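Local coordinates for selenium-binding protein (Sulfolobus tokodaii, PDB 2ECE) that is of unknown function but folds as a beta propeller and, as a member of the selenium-binding protein family, may bind selenium, at residues L155-E161 / W207-I213; K179-R184 / W233-K239. All blocks are in the same frame, centred on the assembly; numbering follows the deposited sequence.

Interaction 1 (L155-E161 / W207-I213)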
# COMPACT_ATOMS: atom_id res chain seq x y z
N LEU A 155 -7.32 9.90 -6.08
CA LEU A 155 -8.65 9.78 -5.48
C LEU A 155 -9.78 10.56 -6.15
O LEU A 155 -10.94 10.15 -6.09
CB LEU A 155 -8.58 10.16 -4.00
CG LEU A 155 -8.38 9.09 -2.92
CD1 LEU A 155 -7.58 7.91 -3.43
CD2 LEU A 155 -7.75 9.73 -1.71
N GLY A 156 -9.48 11.69 -6.78
CA GLY A 156 -10.55 12.45 -7.41
C GLY A 156 -10.12 13.42 -8.49
O GLY A 156 -8.97 13.39 -8.92
N ASN A 157 -11.05 14.25 -8.95
CA ASN A 157 -10.72 15.24 -9.97
C ASN A 157 -10.13 16.47 -9.29
O ASN A 157 -9.99 16.50 -8.06
CB ASN A 157 -11.97 15.63 -10.78
CG ASN A 157 -13.08 16.21 -9.92
OD1 ASN A 157 -12.88 16.53 -8.75
ND2 ASN A 157 -14.26 16.34 -10.51
N GLU A 158 -9.80 17.50 -10.06
CA GLU A 158 -9.20 18.69 -9.47
C GLU A 158 -10.06 19.38 -8.41
O GLU A 158 -9.53 20.11 -7.58
CB GLU A 158 -8.77 19.70 -10.55
CG GLU A 158 -9.80 20.10 -11.60
CD GLU A 158 -9.93 19.08 -12.73
OE1 GLU A 158 -10.81 18.21 -12.66
OE2 GLU A 158 -9.14 19.16 -13.70
N GLU A 159 -11.37 19.13 -8.41
CA GLU A 159 -12.26 19.75 -7.43
C GLU A 159 -12.46 18.93 -6.15
O GLU A 159 -13.15 19.37 -5.24
CB GLU A 159 -13.64 20.00 -8.03
CG GLU A 159 -13.70 21.01 -9.16
CD GLU A 159 -15.13 21.34 -9.55
OE1 GLU A 159 -15.46 21.26 -10.75
OE2 GLU A 159 -15.94 21.67 -8.64
N GLY A 160 -11.87 17.74 -6.09
CA GLY A 160 -12.05 16.93 -4.91
C GLY A 160 -13.20 15.95 -5.04
O GLY A 160 -13.50 15.20 -4.11
N GLU A 161 -13.88 15.97 -6.18
CA GLU A 161 -14.97 15.04 -6.44
C GLU A 161 -14.40 13.96 -7.37
O GLU A 161 -13.21 13.67 -7.30
CB GLU A 161 -16.16 15.75 -7.11
CG GLU A 161 -16.81 16.83 -6.23
CD GLU A 161 -17.34 16.28 -4.91
OE1 GLU A 161 -17.36 17.02 -3.91
OE2 GLU A 161 -17.74 15.10 -4.87
N TRP A 207 -12.23 3.59 -2.97
CA TRP A 207 -12.30 4.01 -1.58
C TRP A 207 -13.42 5.05 -1.56
O TRP A 207 -14.59 4.69 -1.39
CB TRP A 207 -10.97 4.63 -1.13
CG TRP A 207 -10.89 4.90 0.35
CD1 TRP A 207 -11.59 4.27 1.35
CD2 TRP A 207 -10.00 5.82 1.01
NE1 TRP A 207 -11.17 4.72 2.58
CE2 TRP A 207 -10.20 5.67 2.40
CE3 TRP A 207 -9.05 6.74 0.56
CZ2 TRP A 207 -9.49 6.41 3.35
CZ3 TRP A 207 -8.34 7.48 1.50
CH2 TRP A 207 -8.56 7.31 2.88
N ALA A 208 -13.08 6.32 -1.76
CA ALA A 208 -14.06 7.41 -1.79
C ALA A 208 -13.32 8.62 -2.33
O ALA A 208 -12.09 8.61 -2.39
CB ALA A 208 -14.58 7.69 -0.38
N VAL A 209 -14.04 9.66 -2.74
CA VAL A 209 -13.39 10.86 -3.27
C VAL A 209 -12.79 11.70 -2.15
O VAL A 209 -13.15 11.53 -0.98
CB VAL A 209 -14.36 11.74 -4.09
CG1 VAL A 209 -14.98 10.92 -5.22
CG2 VAL A 209 -15.43 12.33 -3.18
N PRO A 210 -11.85 12.60 -2.49
CA PRO A 210 -11.20 13.47 -1.50
C PRO A 210 -12.17 14.19 -0.58
O PRO A 210 -12.01 14.18 0.64
CB PRO A 210 -10.42 14.44 -2.38
CG PRO A 210 -9.99 13.54 -3.50
CD PRO A 210 -11.27 12.80 -3.82
N ASN A 211 -13.18 14.83 -1.16
CA ASN A 211 -14.14 15.56 -0.35
C ASN A 211 -14.90 14.69 0.64
O ASN A 211 -15.58 15.20 1.53
CB ASN A 211 -15.11 16.34 -1.26
CG ASN A 211 -14.41 17.47 -2.00
OD1 ASN A 211 -13.36 17.94 -1.56
ND2 ASN A 211 -14.99 17.90 -3.12
N THR A 212 -14.79 13.37 0.50
CA THR A 212 -15.46 12.46 1.43
C THR A 212 -14.53 12.03 2.57
O THR A 212 -14.93 12.01 3.73
CB THR A 212 -15.94 11.17 0.72
OG1 THR A 212 -16.99 11.49 -0.20
CG2 THR A 212 -16.45 10.16 1.75
N ILE A 213 -13.28 11.70 2.22
CA ILE A 213 -12.32 11.20 3.20
C ILE A 213 -11.40 12.17 3.94
O ILE A 213 -11.07 11.93 5.10
CB ILE A 213 -11.41 10.12 2.55
CG1 ILE A 213 -10.44 10.76 1.55
CG2 ILE A 213 -12.26 9.08 1.83
CD1 ILE A 213 -9.07 11.07 2.15
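Leu155 meets the 207-213 segment at several points, and its side chain carries the apolar half of the contact. Its CB lies 3.7 Å from Pro210 CG, and farther out its CD2 comes to the edge of the Trp207 indole, near the ring plane, 4.0 Å from CZ3. One face of that indole is met by Ile213 CG2, set over the ring centre; Trp207 CG stands anti to the backbone N (chi1 -171°), which presents an edge to Leu155 and one face to Ile213.

At Gly156 the proline is so close that a beta carbon would overlap Pro210 CD. Asn157 opens a type I beta turn that ends at Gly160, and its OD1 accepts the backbone N of Glu161, so the side chain ties the residue after the turn back to its start. Glu159 O receives a bond from Asn211 ND2 (3.2 Å), tilted somewhat from the carbonyl plane. Gly160 sits at positive phi (94°), and a side chain there would also run into Asn211 OD1. Gly160 O takes the N-H of Asn211 (N to O 3.0 Å, 167°) on a lone pair. Glu161 then folds back through a bend at chi2, and its OE1 receives Asn211 ND2 at 2.6 Å, lying in the amide plane while the amide nitrogen stands above the carboxylate plane. ND2 thus serves two acceptors, which should fix the rotation of the amide.

Val209 is at the N-cap position of helix 210-213, and because Gly160 O accepts the Asn211 N-H, the turn binds the N-terminal end of this short helix. The 155-161 loop joins strands 150-154 and 165-169 of one propeller blade, whereas 207-213 follows strand 201-204 of the next; Trp207 reaches on to Met252 and Leu254 of strand 250-258.

Interaction 2 (K179-R184 / W233-K239); sequences KWEIDR and WDLRKRK
Arg238 lies along Trp180 and can be followed outward from the backbone. Its CB stands over one face of the Trp180 ring, offset toward the rim, and also approaches Ile182 CG1 at 3.7 Å. CG, set anti to the carbonyl carbon (chi1 -58°), passes 3.4 Å from Trp180 NE1, and CD runs on beside Trp180 O. A bend at chi3 turns the guanidinium back to the 179-184 backbone: NE gives Trp180 O a 2.7 Å bond at 163°, and NH2 reaches Lys179 O at 3.3 Å, both acceptors near the guanidinium plane. Ile182 CG1 lies over one guanidinium face.

Were Arg238 an alanine, the carbonyls of Lys179 and Trp180 would probably lose these donors, and the indole would lose the CG beside NE1, though CB would stay over its face.

The backbone O of Arg238 accepts two N-H groups, from Ile182 (N to O 3.0 Å) and Asp183, next to the single bridge between Asp183 and Lys239. Deeper in, Trp180 CZ3 lies over a face of Trp233, 3.4 Å from its CE3, with the ring planes oblique at 58°. Trp233 NE1 bonds Ser204, while a water links Trp180 NE1 to Leu235 O.

The arginine's charge is probably met here mainly by neutral carbonyl oxygens, so the contact depends on directed N-H bonds and aromatic packing, with no salt bridge across it.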
# COMPACT_ATOMS: atom_id res chain seq x y z
N LYS A 179 -4.20 11.58 -18.25
CA LYS A 179 -5.04 10.47 -17.82
C LYS A 179 -4.72 9.20 -18.59
O LYS A 179 -4.44 9.24 -19.78
CB LYS A 179 -6.53 10.79 -18.04
CG LYS A 179 -7.16 11.74 -17.04
CD LYS A 179 -8.68 11.69 -17.19
CE LYS A 179 -9.37 12.68 -16.27
NZ LYS A 179 -8.91 14.06 -16.60
N TRP A 180 -4.77 8.07 -17.90
CA TRP A 180 -4.52 6.79 -18.55
C TRP A 180 -5.79 6.28 -19.22
O TRP A 180 -5.72 5.64 -20.28
CB TRP A 180 -4.06 5.76 -17.52
CG TRP A 180 -4.03 4.37 -18.06
CD1 TRP A 180 -3.12 3.84 -18.92
CD2 TRP A 180 -4.98 3.33 -17.78
NE1 TRP A 180 -3.44 2.53 -19.20
CE2 TRP A 180 -4.57 2.19 -18.51
CE3 TRP A 180 -6.13 3.25 -16.99
CZ2 TRP A 180 -5.28 0.98 -18.48
CZ3 TRP A 180 -6.84 2.05 -16.95
CH2 TRP A 180 -6.41 0.93 -17.69
N GLU A 181 -6.94 6.56 -18.62
CA GLU A 181 -8.22 6.09 -19.13
C GLU A 181 -8.66 6.69 -20.46
O GLU A 181 -8.63 7.91 -20.64
CB GLU A 181 -9.34 6.35 -18.11
CG GLU A 181 -9.15 5.74 -16.73
CD GLU A 181 -8.23 6.58 -15.85
OE1 GLU A 181 -7.86 7.70 -16.28
OE2 GLU A 181 -7.89 6.13 -14.74
N ILE A 182 -9.08 5.82 -21.37
CA ILE A 182 -9.59 6.25 -22.67
C ILE A 182 -11.11 6.05 -22.61
O ILE A 182 -11.88 6.88 -23.08
CB ILE A 182 -8.98 5.42 -23.83
CG1 ILE A 182 -7.55 5.88 -24.11
CG2 ILE A 182 -9.82 5.60 -25.10
CD1 ILE A 182 -7.45 7.33 -24.58
N ASP A 183 -11.53 4.94 -21.99
CA ASP A 183 -12.95 4.61 -21.84
C ASP A 183 -13.14 3.98 -20.46
O ASP A 183 -12.90 2.79 -20.28
CB ASP A 183 -13.38 3.61 -22.92
CG ASP A 183 -14.85 3.24 -22.82
OD1 ASP A 183 -15.48 3.55 -21.78
OD2 ASP A 183 -15.38 2.63 -23.77
N ARG A 184 -13.59 4.78 -19.50
CA ARG A 184 -13.77 4.30 -18.12
C ARG A 184 -15.11 3.66 -17.79
O ARG A 184 -15.33 3.27 -16.64
CB ARG A 184 -13.52 5.45 -17.14
CG ARG A 184 -14.61 6.52 -17.11
CD ARG A 184 -14.03 7.84 -16.62
NE ARG A 184 -13.13 7.61 -15.51
CZ ARG A 184 -12.05 8.33 -15.24
NH1 ARG A 184 -11.71 9.37 -16.00
NH2 ARG A 184 -11.28 7.98 -14.22
N TRP A 233 -9.67 -3.93 -16.51
CA TRP A 233 -9.42 -3.16 -17.72
C TRP A 233 -8.50 -3.85 -18.71
O TRP A 233 -7.69 -4.70 -18.34
CB TRP A 233 -8.75 -1.82 -17.39
CG TRP A 233 -9.38 -1.01 -16.33
CD1 TRP A 233 -9.50 -1.33 -15.01
CD2 TRP A 233 -9.89 0.32 -16.47
NE1 TRP A 233 -10.04 -0.28 -14.31
CE2 TRP A 233 -10.30 0.75 -15.18
CE3 TRP A 233 -10.04 1.19 -17.55
CZ2 TRP A 233 -10.85 2.02 -14.96
CZ3 TRP A 233 -10.59 2.45 -17.33
CH2 TRP A 233 -10.98 2.85 -16.04
N ASP A 234 -8.61 -3.44 -19.97
CA ASP A 234 -7.76 -3.90 -21.05
C ASP A 234 -6.60 -2.91 -20.92
O ASP A 234 -6.75 -1.73 -21.24
CB ASP A 234 -8.46 -3.70 -22.40
CG ASP A 234 -7.62 -4.18 -23.58
OD1 ASP A 234 -6.38 -4.07 -23.52
OD2 ASP A 234 -8.22 -4.65 -24.57
N LEU A 235 -5.46 -3.37 -20.42
CA LEU A 235 -4.29 -2.50 -20.21
C LEU A 235 -3.86 -1.76 -21.47
O LEU A 235 -3.50 -0.58 -21.44
CB LEU A 235 -3.12 -3.34 -19.70
CG LEU A 235 -2.16 -2.76 -18.65
CD1 LEU A 235 -0.77 -3.31 -18.93
CD2 LEU A 235 -2.14 -1.25 -18.67
N ARG A 236 -3.91 -2.47 -22.59
CA ARG A 236 -3.50 -1.90 -23.86
C ARG A 236 -4.46 -0.86 -24.44
O ARG A 236 -4.04 0.22 -24.82
CB ARG A 236 -3.31 -3.01 -24.87
CG ARG A 236 -2.92 -2.50 -26.20
CD ARG A 236 -3.04 -3.60 -27.19
NE ARG A 236 -2.29 -3.26 -28.37
CZ ARG A 236 -2.70 -3.55 -29.59
NH1 ARG A 236 -3.85 -4.19 -29.77
NH2 ARG A 236 -1.99 -3.12 -30.63
N LYS A 237 -5.74 -1.21 -24.52
CA LYS A 237 -6.73 -0.30 -25.06
C LYS A 237 -7.18 0.75 -24.05
O LYS A 237 -7.94 1.65 -24.39
CB LYS A 237 -7.95 -1.07 -25.58
CG LYS A 237 -7.69 -1.94 -26.82
CD LYS A 237 -7.27 -1.10 -28.02
CE LYS A 237 -7.52 -1.84 -29.34
NZ LYS A 237 -8.96 -1.85 -29.72
N ARG A 238 -6.71 0.63 -22.81
CA ARG A 238 -7.03 1.60 -21.76
C ARG A 238 -8.54 1.75 -21.62
O ARG A 238 -9.07 2.85 -21.49
CB ARG A 238 -6.38 2.94 -22.11
CG ARG A 238 -4.85 2.81 -22.27
CD ARG A 238 -4.24 3.91 -23.12
NE ARG A 238 -4.33 5.24 -22.52
CZ ARG A 238 -3.96 6.35 -23.14
NH1 ARG A 238 -3.46 6.28 -24.37
NH2 ARG A 238 -4.08 7.53 -22.54
N LYS A 239 -9.22 0.60 -21.60
CA LYS A 239 -10.68 0.56 -21.52
C LYS A 239 -11.17 -0.37 -20.40
O LYS A 239 -10.62 -1.45 -20.19
CB LYS A 239 -11.20 0.10 -22.89
CG LYS A 239 -12.67 -0.26 -22.99
CD LYS A 239 -13.12 -0.28 -24.46
CE LYS A 239 -12.25 -1.20 -25.34
NZ LYS A 239 -11.30 -0.46 -26.25
O HOH W 1 -1.55 1.21 -20.80

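Both contacts join the same two neighbouring blades of the propeller, the sheet ending in strand 176-179 and the one ending in strand 239-245, but at separate places: their centres are 20 Å apart and their nearest atoms about 6 Å. Interaction 1 is mostly buried, though Asn211 and Glu159 are exposed; interaction 2 is partly buried, yet buries more surface between its segments (562 against 428 Å²). Each uses tryptophan and backbone carbonyls. In interaction 1 the donors are an asparagine's backbone and amide, and one acceptor is a carboxylate; in interaction 2 a guanidinium and backbone amides donate, and every acceptor across the contact is a backbone carbonyl.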